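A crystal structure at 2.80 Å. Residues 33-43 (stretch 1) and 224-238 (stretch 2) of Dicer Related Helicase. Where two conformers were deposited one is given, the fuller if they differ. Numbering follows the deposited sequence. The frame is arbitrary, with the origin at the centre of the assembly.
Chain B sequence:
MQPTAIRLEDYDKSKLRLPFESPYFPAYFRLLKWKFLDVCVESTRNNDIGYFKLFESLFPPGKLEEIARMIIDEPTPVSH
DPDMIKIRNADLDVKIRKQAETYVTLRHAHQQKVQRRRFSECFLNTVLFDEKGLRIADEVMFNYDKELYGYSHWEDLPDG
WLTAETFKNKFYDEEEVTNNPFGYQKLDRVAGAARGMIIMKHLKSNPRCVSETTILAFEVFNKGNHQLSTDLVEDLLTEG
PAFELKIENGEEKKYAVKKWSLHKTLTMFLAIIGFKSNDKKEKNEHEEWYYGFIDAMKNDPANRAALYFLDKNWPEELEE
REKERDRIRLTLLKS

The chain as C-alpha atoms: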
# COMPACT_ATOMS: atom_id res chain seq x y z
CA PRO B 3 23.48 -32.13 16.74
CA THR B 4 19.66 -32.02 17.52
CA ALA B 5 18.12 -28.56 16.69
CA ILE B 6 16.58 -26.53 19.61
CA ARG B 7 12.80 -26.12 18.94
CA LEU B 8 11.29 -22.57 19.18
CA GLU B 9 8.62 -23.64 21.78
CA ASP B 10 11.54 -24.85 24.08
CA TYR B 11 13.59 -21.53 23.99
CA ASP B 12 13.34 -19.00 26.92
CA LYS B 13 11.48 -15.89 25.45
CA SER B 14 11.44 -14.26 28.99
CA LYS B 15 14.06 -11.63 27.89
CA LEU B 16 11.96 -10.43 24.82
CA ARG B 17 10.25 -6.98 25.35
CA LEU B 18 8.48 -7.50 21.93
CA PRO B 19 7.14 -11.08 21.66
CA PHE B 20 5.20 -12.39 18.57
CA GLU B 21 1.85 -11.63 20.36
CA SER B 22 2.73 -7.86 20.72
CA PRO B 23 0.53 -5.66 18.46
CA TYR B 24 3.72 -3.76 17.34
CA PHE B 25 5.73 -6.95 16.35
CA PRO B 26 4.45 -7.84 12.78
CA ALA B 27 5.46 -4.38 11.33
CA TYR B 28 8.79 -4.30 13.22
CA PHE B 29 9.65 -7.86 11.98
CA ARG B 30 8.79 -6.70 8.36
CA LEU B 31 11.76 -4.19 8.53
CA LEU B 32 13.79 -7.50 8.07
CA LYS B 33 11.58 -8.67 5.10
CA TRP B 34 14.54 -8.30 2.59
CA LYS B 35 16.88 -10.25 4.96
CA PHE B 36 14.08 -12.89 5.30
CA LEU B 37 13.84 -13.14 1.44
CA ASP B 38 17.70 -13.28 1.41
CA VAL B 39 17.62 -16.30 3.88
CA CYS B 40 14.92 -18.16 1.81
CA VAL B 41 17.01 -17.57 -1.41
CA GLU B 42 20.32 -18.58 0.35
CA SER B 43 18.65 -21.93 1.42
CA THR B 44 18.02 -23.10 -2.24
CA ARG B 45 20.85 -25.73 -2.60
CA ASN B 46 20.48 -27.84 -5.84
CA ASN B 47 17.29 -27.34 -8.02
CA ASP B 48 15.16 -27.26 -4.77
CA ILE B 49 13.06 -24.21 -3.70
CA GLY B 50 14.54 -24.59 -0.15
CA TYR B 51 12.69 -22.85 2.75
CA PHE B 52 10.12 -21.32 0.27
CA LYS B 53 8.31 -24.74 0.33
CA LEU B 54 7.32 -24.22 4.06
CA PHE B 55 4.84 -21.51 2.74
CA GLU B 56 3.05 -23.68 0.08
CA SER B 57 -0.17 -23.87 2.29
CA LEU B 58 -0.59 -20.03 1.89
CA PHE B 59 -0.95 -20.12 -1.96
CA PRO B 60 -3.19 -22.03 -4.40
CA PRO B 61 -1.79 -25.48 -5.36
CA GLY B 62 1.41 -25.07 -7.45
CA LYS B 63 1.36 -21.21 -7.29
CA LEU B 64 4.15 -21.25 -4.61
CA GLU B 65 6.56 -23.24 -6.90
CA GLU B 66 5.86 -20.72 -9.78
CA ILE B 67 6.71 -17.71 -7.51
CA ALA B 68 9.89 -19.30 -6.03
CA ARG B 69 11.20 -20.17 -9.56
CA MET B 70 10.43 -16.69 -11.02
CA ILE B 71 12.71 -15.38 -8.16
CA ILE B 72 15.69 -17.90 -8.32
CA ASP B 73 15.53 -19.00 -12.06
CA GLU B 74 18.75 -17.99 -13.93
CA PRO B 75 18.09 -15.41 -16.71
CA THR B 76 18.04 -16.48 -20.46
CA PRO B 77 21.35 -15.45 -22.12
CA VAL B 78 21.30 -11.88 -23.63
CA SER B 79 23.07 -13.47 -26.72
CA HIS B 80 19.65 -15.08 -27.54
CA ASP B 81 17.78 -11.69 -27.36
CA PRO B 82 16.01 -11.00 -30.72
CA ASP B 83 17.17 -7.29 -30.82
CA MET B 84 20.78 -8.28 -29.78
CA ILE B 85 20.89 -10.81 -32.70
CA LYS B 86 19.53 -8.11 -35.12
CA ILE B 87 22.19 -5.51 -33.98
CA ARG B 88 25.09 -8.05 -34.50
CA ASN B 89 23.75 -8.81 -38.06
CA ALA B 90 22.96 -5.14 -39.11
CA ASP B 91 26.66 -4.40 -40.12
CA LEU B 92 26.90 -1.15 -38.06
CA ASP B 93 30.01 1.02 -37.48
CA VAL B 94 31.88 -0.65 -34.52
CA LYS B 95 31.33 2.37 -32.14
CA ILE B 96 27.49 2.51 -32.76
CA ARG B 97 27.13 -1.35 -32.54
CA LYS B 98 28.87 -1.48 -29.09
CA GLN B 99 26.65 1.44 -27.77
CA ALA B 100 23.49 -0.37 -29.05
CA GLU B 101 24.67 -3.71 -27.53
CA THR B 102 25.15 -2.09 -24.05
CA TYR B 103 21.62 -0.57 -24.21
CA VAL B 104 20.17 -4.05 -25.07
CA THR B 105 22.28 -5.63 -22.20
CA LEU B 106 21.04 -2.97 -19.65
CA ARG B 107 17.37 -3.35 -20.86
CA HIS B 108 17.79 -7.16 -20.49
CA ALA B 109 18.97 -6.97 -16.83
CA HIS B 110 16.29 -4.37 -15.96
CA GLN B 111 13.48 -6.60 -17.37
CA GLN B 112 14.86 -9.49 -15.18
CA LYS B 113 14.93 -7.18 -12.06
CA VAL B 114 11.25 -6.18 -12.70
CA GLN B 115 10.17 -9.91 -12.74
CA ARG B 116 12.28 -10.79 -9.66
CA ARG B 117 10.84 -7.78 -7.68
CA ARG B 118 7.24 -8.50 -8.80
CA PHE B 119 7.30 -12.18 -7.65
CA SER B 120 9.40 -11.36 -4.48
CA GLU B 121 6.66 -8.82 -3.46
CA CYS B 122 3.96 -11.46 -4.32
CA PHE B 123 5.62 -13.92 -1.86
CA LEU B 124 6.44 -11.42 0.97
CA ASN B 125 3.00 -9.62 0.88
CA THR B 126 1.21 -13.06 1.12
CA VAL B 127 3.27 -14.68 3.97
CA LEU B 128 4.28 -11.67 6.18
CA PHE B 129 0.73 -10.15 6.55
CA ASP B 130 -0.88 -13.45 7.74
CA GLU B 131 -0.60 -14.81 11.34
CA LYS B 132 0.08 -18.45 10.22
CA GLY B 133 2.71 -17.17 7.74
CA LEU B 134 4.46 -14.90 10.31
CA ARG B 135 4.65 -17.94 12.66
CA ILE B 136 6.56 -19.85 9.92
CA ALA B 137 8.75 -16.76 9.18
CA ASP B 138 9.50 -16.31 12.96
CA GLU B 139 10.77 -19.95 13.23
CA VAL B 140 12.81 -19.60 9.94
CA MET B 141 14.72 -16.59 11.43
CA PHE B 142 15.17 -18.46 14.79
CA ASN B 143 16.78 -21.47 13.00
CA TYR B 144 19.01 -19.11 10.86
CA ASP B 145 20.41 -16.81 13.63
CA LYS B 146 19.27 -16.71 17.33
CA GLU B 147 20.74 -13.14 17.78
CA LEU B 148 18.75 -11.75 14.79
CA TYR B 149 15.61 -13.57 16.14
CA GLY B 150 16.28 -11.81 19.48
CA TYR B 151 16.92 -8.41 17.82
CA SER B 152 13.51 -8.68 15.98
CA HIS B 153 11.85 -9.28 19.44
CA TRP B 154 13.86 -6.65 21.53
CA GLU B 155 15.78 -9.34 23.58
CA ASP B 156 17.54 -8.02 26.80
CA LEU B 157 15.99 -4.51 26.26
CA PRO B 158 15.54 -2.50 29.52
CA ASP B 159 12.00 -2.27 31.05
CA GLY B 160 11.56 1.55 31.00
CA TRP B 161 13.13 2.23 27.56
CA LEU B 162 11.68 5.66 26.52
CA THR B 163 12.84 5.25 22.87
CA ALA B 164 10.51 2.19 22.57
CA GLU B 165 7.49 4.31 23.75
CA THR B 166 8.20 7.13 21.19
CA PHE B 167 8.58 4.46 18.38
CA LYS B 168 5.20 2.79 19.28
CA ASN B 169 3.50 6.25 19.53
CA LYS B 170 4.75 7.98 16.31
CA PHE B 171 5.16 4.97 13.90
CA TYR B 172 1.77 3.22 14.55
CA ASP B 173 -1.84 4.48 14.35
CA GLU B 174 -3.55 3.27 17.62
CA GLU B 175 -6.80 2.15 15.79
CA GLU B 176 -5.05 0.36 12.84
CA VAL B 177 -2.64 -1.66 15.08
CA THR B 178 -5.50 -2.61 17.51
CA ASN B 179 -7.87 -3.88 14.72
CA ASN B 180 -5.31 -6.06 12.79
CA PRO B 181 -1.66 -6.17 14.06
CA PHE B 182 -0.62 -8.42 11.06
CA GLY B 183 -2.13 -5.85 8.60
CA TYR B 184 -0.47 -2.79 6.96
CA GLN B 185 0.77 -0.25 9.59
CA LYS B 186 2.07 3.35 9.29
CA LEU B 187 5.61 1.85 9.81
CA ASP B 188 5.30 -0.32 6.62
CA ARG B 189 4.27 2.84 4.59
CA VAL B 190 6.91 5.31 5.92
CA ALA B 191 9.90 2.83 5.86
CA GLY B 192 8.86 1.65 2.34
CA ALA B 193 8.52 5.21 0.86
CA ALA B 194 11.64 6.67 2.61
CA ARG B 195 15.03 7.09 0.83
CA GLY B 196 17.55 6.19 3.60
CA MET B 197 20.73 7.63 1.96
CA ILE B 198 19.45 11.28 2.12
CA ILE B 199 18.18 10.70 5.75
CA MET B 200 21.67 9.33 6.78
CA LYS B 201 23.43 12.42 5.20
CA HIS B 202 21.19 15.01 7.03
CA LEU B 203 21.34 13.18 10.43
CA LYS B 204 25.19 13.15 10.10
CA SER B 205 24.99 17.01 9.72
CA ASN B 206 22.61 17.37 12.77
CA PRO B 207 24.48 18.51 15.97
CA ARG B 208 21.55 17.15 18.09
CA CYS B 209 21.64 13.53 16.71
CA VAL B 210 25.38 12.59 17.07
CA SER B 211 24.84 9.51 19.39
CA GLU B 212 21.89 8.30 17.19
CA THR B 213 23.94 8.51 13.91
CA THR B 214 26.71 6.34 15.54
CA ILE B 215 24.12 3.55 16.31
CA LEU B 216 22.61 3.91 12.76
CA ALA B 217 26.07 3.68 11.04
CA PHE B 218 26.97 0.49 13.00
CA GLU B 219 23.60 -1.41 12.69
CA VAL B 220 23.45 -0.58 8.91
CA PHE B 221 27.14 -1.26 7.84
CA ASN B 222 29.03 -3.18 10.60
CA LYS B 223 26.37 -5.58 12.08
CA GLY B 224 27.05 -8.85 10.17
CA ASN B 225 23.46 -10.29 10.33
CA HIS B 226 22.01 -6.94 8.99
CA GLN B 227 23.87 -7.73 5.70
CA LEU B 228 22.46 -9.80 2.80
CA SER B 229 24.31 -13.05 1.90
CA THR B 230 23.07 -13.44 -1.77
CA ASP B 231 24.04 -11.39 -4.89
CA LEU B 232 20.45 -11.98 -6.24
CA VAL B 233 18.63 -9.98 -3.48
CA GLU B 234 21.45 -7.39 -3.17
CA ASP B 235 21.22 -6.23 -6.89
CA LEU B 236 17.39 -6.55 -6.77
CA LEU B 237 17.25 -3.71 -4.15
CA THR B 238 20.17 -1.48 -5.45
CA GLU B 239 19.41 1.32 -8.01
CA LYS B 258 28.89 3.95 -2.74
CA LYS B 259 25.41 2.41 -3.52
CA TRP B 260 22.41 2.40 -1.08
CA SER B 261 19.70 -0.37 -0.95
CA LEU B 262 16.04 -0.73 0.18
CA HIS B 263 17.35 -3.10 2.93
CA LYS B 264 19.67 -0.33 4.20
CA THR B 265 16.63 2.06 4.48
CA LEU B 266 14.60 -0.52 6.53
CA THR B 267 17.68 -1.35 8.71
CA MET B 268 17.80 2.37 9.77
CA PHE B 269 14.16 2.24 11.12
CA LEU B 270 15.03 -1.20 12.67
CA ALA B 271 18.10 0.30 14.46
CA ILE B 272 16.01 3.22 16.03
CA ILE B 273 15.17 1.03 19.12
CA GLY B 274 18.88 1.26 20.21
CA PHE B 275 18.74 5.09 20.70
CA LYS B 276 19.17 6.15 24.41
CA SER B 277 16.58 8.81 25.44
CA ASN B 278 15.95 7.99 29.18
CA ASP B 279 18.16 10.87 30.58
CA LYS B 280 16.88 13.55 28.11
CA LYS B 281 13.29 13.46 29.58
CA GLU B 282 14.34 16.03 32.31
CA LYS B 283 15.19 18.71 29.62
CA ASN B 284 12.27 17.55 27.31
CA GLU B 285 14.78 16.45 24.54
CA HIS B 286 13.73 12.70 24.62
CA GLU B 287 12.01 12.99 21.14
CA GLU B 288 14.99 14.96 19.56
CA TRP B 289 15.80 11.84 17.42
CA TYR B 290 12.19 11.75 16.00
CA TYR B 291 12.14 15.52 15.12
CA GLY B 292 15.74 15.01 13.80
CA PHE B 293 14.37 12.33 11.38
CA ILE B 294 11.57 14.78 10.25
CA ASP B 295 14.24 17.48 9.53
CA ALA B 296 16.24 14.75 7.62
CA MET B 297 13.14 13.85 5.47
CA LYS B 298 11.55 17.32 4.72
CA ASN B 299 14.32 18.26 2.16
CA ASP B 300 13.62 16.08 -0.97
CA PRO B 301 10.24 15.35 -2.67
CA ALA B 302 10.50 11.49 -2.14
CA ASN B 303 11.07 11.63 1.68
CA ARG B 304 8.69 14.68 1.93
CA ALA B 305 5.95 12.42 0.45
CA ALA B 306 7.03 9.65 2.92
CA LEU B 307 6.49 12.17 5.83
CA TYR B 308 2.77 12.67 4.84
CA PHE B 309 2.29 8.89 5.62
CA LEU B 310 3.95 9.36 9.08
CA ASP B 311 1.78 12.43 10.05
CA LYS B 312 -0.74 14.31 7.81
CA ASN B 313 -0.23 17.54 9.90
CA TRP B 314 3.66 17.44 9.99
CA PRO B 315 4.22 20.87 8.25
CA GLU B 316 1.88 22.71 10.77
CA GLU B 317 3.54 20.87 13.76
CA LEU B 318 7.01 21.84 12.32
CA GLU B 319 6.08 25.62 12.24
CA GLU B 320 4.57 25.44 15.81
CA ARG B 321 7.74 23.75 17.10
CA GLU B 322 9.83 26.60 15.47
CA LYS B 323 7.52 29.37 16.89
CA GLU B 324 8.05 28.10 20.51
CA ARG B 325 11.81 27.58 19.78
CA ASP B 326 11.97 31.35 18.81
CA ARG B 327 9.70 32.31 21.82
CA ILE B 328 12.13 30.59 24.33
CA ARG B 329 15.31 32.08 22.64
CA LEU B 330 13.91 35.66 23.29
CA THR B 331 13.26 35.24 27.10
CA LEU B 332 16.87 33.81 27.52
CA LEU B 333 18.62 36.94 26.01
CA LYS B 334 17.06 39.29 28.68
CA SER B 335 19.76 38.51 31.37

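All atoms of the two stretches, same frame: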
# COMPACT_ATOMS: atom_id res chain seq x y z
N LYS B 33 12.22 -7.88 6.19
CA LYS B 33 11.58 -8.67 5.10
C LYS B 33 12.59 -8.98 3.98
O LYS B 33 12.46 -10.04 3.39
CB LYS B 33 10.33 -7.95 4.59
CG LYS B 33 10.55 -6.73 3.70
CD LYS B 33 9.25 -6.24 3.10
CE LYS B 33 9.42 -5.55 1.78
NZ LYS B 33 8.25 -4.69 1.48
N TRP B 34 13.54 -8.09 3.69
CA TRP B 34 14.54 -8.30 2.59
C TRP B 34 15.59 -9.30 3.05
O TRP B 34 16.05 -10.12 2.18
CB TRP B 34 15.16 -6.98 2.12
CG TRP B 34 14.19 -6.07 1.43
CD1 TRP B 34 13.93 -4.76 1.74
CD2 TRP B 34 13.30 -6.40 0.34
NE1 TRP B 34 12.95 -4.26 0.92
CE2 TRP B 34 12.55 -5.24 0.05
CE3 TRP B 34 13.09 -7.55 -0.43
CZ2 TRP B 34 11.60 -5.20 -0.97
CZ3 TRP B 34 12.15 -7.51 -1.44
CH2 TRP B 34 11.41 -6.36 -1.69
N LYS B 35 15.92 -9.29 4.34
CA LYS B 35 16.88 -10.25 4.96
C LYS B 35 16.20 -11.61 5.04
O LYS B 35 16.90 -12.62 4.84
CB LYS B 35 17.36 -9.75 6.32
CG LYS B 35 18.31 -10.69 7.08
CD LYS B 35 19.56 -11.07 6.30
CE LYS B 35 20.49 -12.03 7.02
NZ LYS B 35 21.44 -12.65 6.05
N PHE B 36 14.89 -11.64 5.24
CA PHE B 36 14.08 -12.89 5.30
C PHE B 36 14.03 -13.52 3.91
O PHE B 36 14.27 -14.73 3.81
CB PHE B 36 12.67 -12.61 5.82
CG PHE B 36 11.69 -13.71 5.57
CD1 PHE B 36 11.82 -14.95 6.18
CD2 PHE B 36 10.60 -13.51 4.73
CE1 PHE B 36 10.91 -15.96 5.94
CE2 PHE B 36 9.69 -14.52 4.49
CZ PHE B 36 9.85 -15.74 5.10
N LEU B 37 13.77 -12.71 2.87
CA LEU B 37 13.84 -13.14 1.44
C LEU B 37 15.23 -13.65 1.17
O LEU B 37 15.32 -14.76 0.68
CB LEU B 37 13.48 -11.98 0.49
CG LEU B 37 13.41 -12.31 -1.01
CD1 LEU B 37 12.25 -13.27 -1.35
CD2 LEU B 37 13.27 -11.03 -1.83
N ASP B 38 16.27 -12.90 1.59
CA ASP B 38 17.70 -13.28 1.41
C ASP B 38 17.95 -14.69 1.96
O ASP B 38 18.63 -15.46 1.26
CB ASP B 38 18.66 -12.27 2.03
CG ASP B 38 20.11 -12.60 1.71
OD1 ASP B 38 20.80 -13.13 2.61
OD2 ASP B 38 20.50 -12.44 0.54
N VAL B 39 17.43 -15.00 3.15
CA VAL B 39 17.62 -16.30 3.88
C VAL B 39 16.93 -17.42 3.08
O VAL B 39 17.56 -18.47 2.86
CB VAL B 39 17.09 -16.22 5.33
CG1 VAL B 39 16.89 -17.59 5.96
CG2 VAL B 39 17.99 -15.36 6.21
N CYS B 40 15.70 -17.19 2.62
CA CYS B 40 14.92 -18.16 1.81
C CYS B 40 15.67 -18.45 0.49
O CYS B 40 15.68 -19.60 0.08
CB CYS B 40 13.51 -17.66 1.52
SG CYS B 40 12.47 -17.49 3.00
N VAL B 41 16.30 -17.44 -0.11
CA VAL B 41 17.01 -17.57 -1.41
C VAL B 41 18.35 -18.28 -1.18
O VAL B 41 18.69 -19.15 -1.98
CB VAL B 41 17.21 -16.20 -2.09
CG1 VAL B 41 18.23 -16.28 -3.22
CG2 VAL B 41 15.88 -15.64 -2.59
N GLU B 42 19.04 -17.95 -0.09
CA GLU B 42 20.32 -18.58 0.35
C GLU B 42 20.13 -20.09 0.52
O GLU B 42 21.08 -20.81 0.21
CB GLU B 42 20.77 -17.94 1.66
CG GLU B 42 22.12 -18.43 2.18
CD GLU B 42 22.48 -17.89 3.56
OE1 GLU B 42 21.58 -17.87 4.44
OE2 GLU B 42 23.63 -17.46 3.75
N SER B 43 18.95 -20.53 0.98
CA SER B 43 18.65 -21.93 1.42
C SER B 43 18.45 -22.86 0.21
O SER B 43 18.58 -24.08 0.40
CB SER B 43 17.45 -21.98 2.33
OG SER B 43 16.27 -21.64 1.64
N GLY B 224 26.88 -7.79 11.18
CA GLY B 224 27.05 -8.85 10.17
C GLY B 224 25.73 -9.48 9.74
O GLY B 224 25.64 -9.87 8.59
N ASN B 225 24.75 -9.62 10.65
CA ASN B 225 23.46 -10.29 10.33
C ASN B 225 22.43 -9.26 9.83
O ASN B 225 21.29 -9.65 9.58
CB ASN B 225 22.96 -11.18 11.47
CG ASN B 225 22.90 -10.51 12.83
OD1 ASN B 225 22.84 -9.28 12.94
ND2 ASN B 225 22.89 -11.32 13.88
N HIS B 226 22.82 -8.00 9.66
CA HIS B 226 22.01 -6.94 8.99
C HIS B 226 22.50 -6.75 7.56
O HIS B 226 22.25 -5.66 6.98
CB HIS B 226 22.07 -5.64 9.79
CG HIS B 226 21.43 -5.73 11.12
ND1 HIS B 226 21.31 -4.63 11.94
CD2 HIS B 226 20.80 -6.75 11.76
CE1 HIS B 226 20.69 -4.97 13.04
NE2 HIS B 226 20.36 -6.26 12.96
N GLN B 227 23.25 -7.73 7.05
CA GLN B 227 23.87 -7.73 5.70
C GLN B 227 23.30 -8.91 4.94
O GLN B 227 23.07 -9.96 5.57
CB GLN B 227 25.39 -7.90 5.77
CG GLN B 227 26.07 -7.06 6.82
CD GLN B 227 26.05 -5.61 6.44
OE1 GLN B 227 26.29 -5.26 5.28
NE2 GLN B 227 25.72 -4.77 7.41
N LEU B 228 23.04 -8.73 3.64
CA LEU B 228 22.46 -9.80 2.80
C LEU B 228 23.60 -10.69 2.33
O LEU B 228 24.72 -10.18 2.18
CB LEU B 228 21.69 -9.18 1.62
CG LEU B 228 20.62 -8.14 2.00
CD1 LEU B 228 20.03 -7.50 0.74
CD2 LEU B 228 19.51 -8.76 2.86
N SER B 229 23.33 -11.99 2.22
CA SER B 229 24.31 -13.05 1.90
C SER B 229 24.31 -13.35 0.40
O SER B 229 25.34 -13.87 -0.07
CB SER B 229 24.03 -14.30 2.69
OG SER B 229 24.00 -14.03 4.08
N THR B 230 23.20 -13.07 -0.33
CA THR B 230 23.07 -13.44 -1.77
C THR B 230 23.33 -12.21 -2.67
O THR B 230 23.00 -11.09 -2.27
CB THR B 230 21.72 -14.12 -2.11
OG1 THR B 230 20.65 -13.17 -2.14
CG2 THR B 230 21.38 -15.25 -1.17
N ASP B 231 23.87 -12.44 -3.85
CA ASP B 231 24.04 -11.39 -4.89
C ASP B 231 22.66 -11.06 -5.45
O ASP B 231 22.40 -9.85 -5.69
CB ASP B 231 25.04 -11.84 -5.95
CG ASP B 231 26.46 -11.96 -5.42
OD1 ASP B 231 27.39 -11.49 -6.10
OD2 ASP B 231 26.62 -12.51 -4.31
N LEU B 232 21.78 -12.07 -5.58
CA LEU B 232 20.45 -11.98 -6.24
C LEU B 232 19.60 -10.89 -5.58
O LEU B 232 19.02 -10.07 -6.32
CB LEU B 232 19.76 -13.35 -6.15
CG LEU B 232 18.46 -13.50 -6.95
CD1 LEU B 232 18.33 -14.92 -7.48
CD2 LEU B 232 17.23 -13.14 -6.10
N VAL B 233 19.50 -10.91 -4.25
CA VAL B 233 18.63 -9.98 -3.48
C VAL B 233 19.34 -8.63 -3.40
O VAL B 233 18.68 -7.60 -3.57
CB VAL B 233 18.29 -10.55 -2.08
CG1 VAL B 233 17.48 -9.56 -1.24
CG2 VAL B 233 17.55 -11.89 -2.18
N GLU B 234 20.65 -8.63 -3.26
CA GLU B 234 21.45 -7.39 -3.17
C GLU B 234 21.17 -6.49 -4.39
O GLU B 234 20.84 -5.33 -4.17
CB GLU B 234 22.93 -7.72 -3.06
CG GLU B 234 23.79 -6.48 -2.92
CD GLU B 234 23.63 -5.75 -1.60
OE1 GLU B 234 23.86 -6.41 -0.54
OE2 GLU B 234 23.28 -4.53 -1.62
N ASP B 235 21.33 -7.01 -5.62
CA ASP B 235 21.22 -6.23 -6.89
C ASP B 235 19.74 -5.97 -7.22
O ASP B 235 19.43 -5.06 -8.11
CB ASP B 235 21.95 -6.93 -8.04
CG ASP B 235 21.09 -7.91 -8.82
OD1 ASP B 235 21.36 -9.13 -8.73
OD2 ASP B 235 20.17 -7.45 -9.55
N LEU B 236 18.85 -6.71 -6.59
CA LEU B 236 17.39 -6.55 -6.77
C LEU B 236 16.94 -5.26 -6.09
O LEU B 236 16.01 -4.63 -6.60
CB LEU B 236 16.72 -7.80 -6.20
CG LEU B 236 15.20 -7.80 -6.16
CD1 LEU B 236 14.62 -7.78 -7.56
CD2 LEU B 236 14.71 -9.02 -5.41
N LEU B 237 17.64 -4.85 -5.02
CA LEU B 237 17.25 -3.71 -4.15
C LEU B 237 18.14 -2.48 -4.39
O LEU B 237 17.84 -1.42 -3.79
CB LEU B 237 17.34 -4.17 -2.69
CG LEU B 237 16.54 -5.43 -2.35
CD1 LEU B 237 16.87 -5.93 -0.95
CD2 LEU B 237 15.06 -5.17 -2.48
N THR B 238 19.21 -2.60 -5.19
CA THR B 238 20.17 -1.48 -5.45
C THR B 238 19.87 -0.84 -6.81
O THR B 238 19.87 -1.56 -7.82
CB THR B 238 21.65 -1.90 -5.35
OG1 THR B 238 21.91 -3.00 -6.22
CG2 THR B 238 22.05 -2.30 -3.95
O HOH W 1 24.97 -15.49 5.91

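A single buried carboxylate, that of Asp38, organises the polar half of this contact by gathering the turn that leads into the second helix. Asp38 OD1 accepts a hydrogen bond from Ser229 N (2.8 Å), while Asp38 OD2 accepts from both Thr230 N (2.9 Å) and Thr230 OG1 (2.8 Å). Thr230 suits its N-cap position doubly: the OG1 that donates to Asp38 also accepts a weak capping bond from Val233 N (3.3 Å), so the aspartate is linked through one hydroxyl to the start of helix 231-236. Lys35, one turn earlier, extends its aliphatic chain past Leu228 and brings NZ to Gln227 O (3.2 Å, a hydrogen bond); the same NZ forms a salt bridge with Asp38 OD1 (3.5 Å), partly balancing the buried charge.

Alongside this network lies a mainly apolar patch. The helices run roughly antiparallel, at 148°, with axes approaching to 9.5 Å. Val233 is the knob, its compact branched side chain seated among Trp34, Leu37, Asp38 and Val41. Farther along, Leu237 lays CD2 over one face of Trp34, 3.5 Å from the centroid of the six-membered ring, in a CH-pi contact. At the more open margin, a water bridges Glu42 OE2 (3.2 Å) and Ser229 OG (2.5 Å). Altogether 665 Å² is buried, counting both sides.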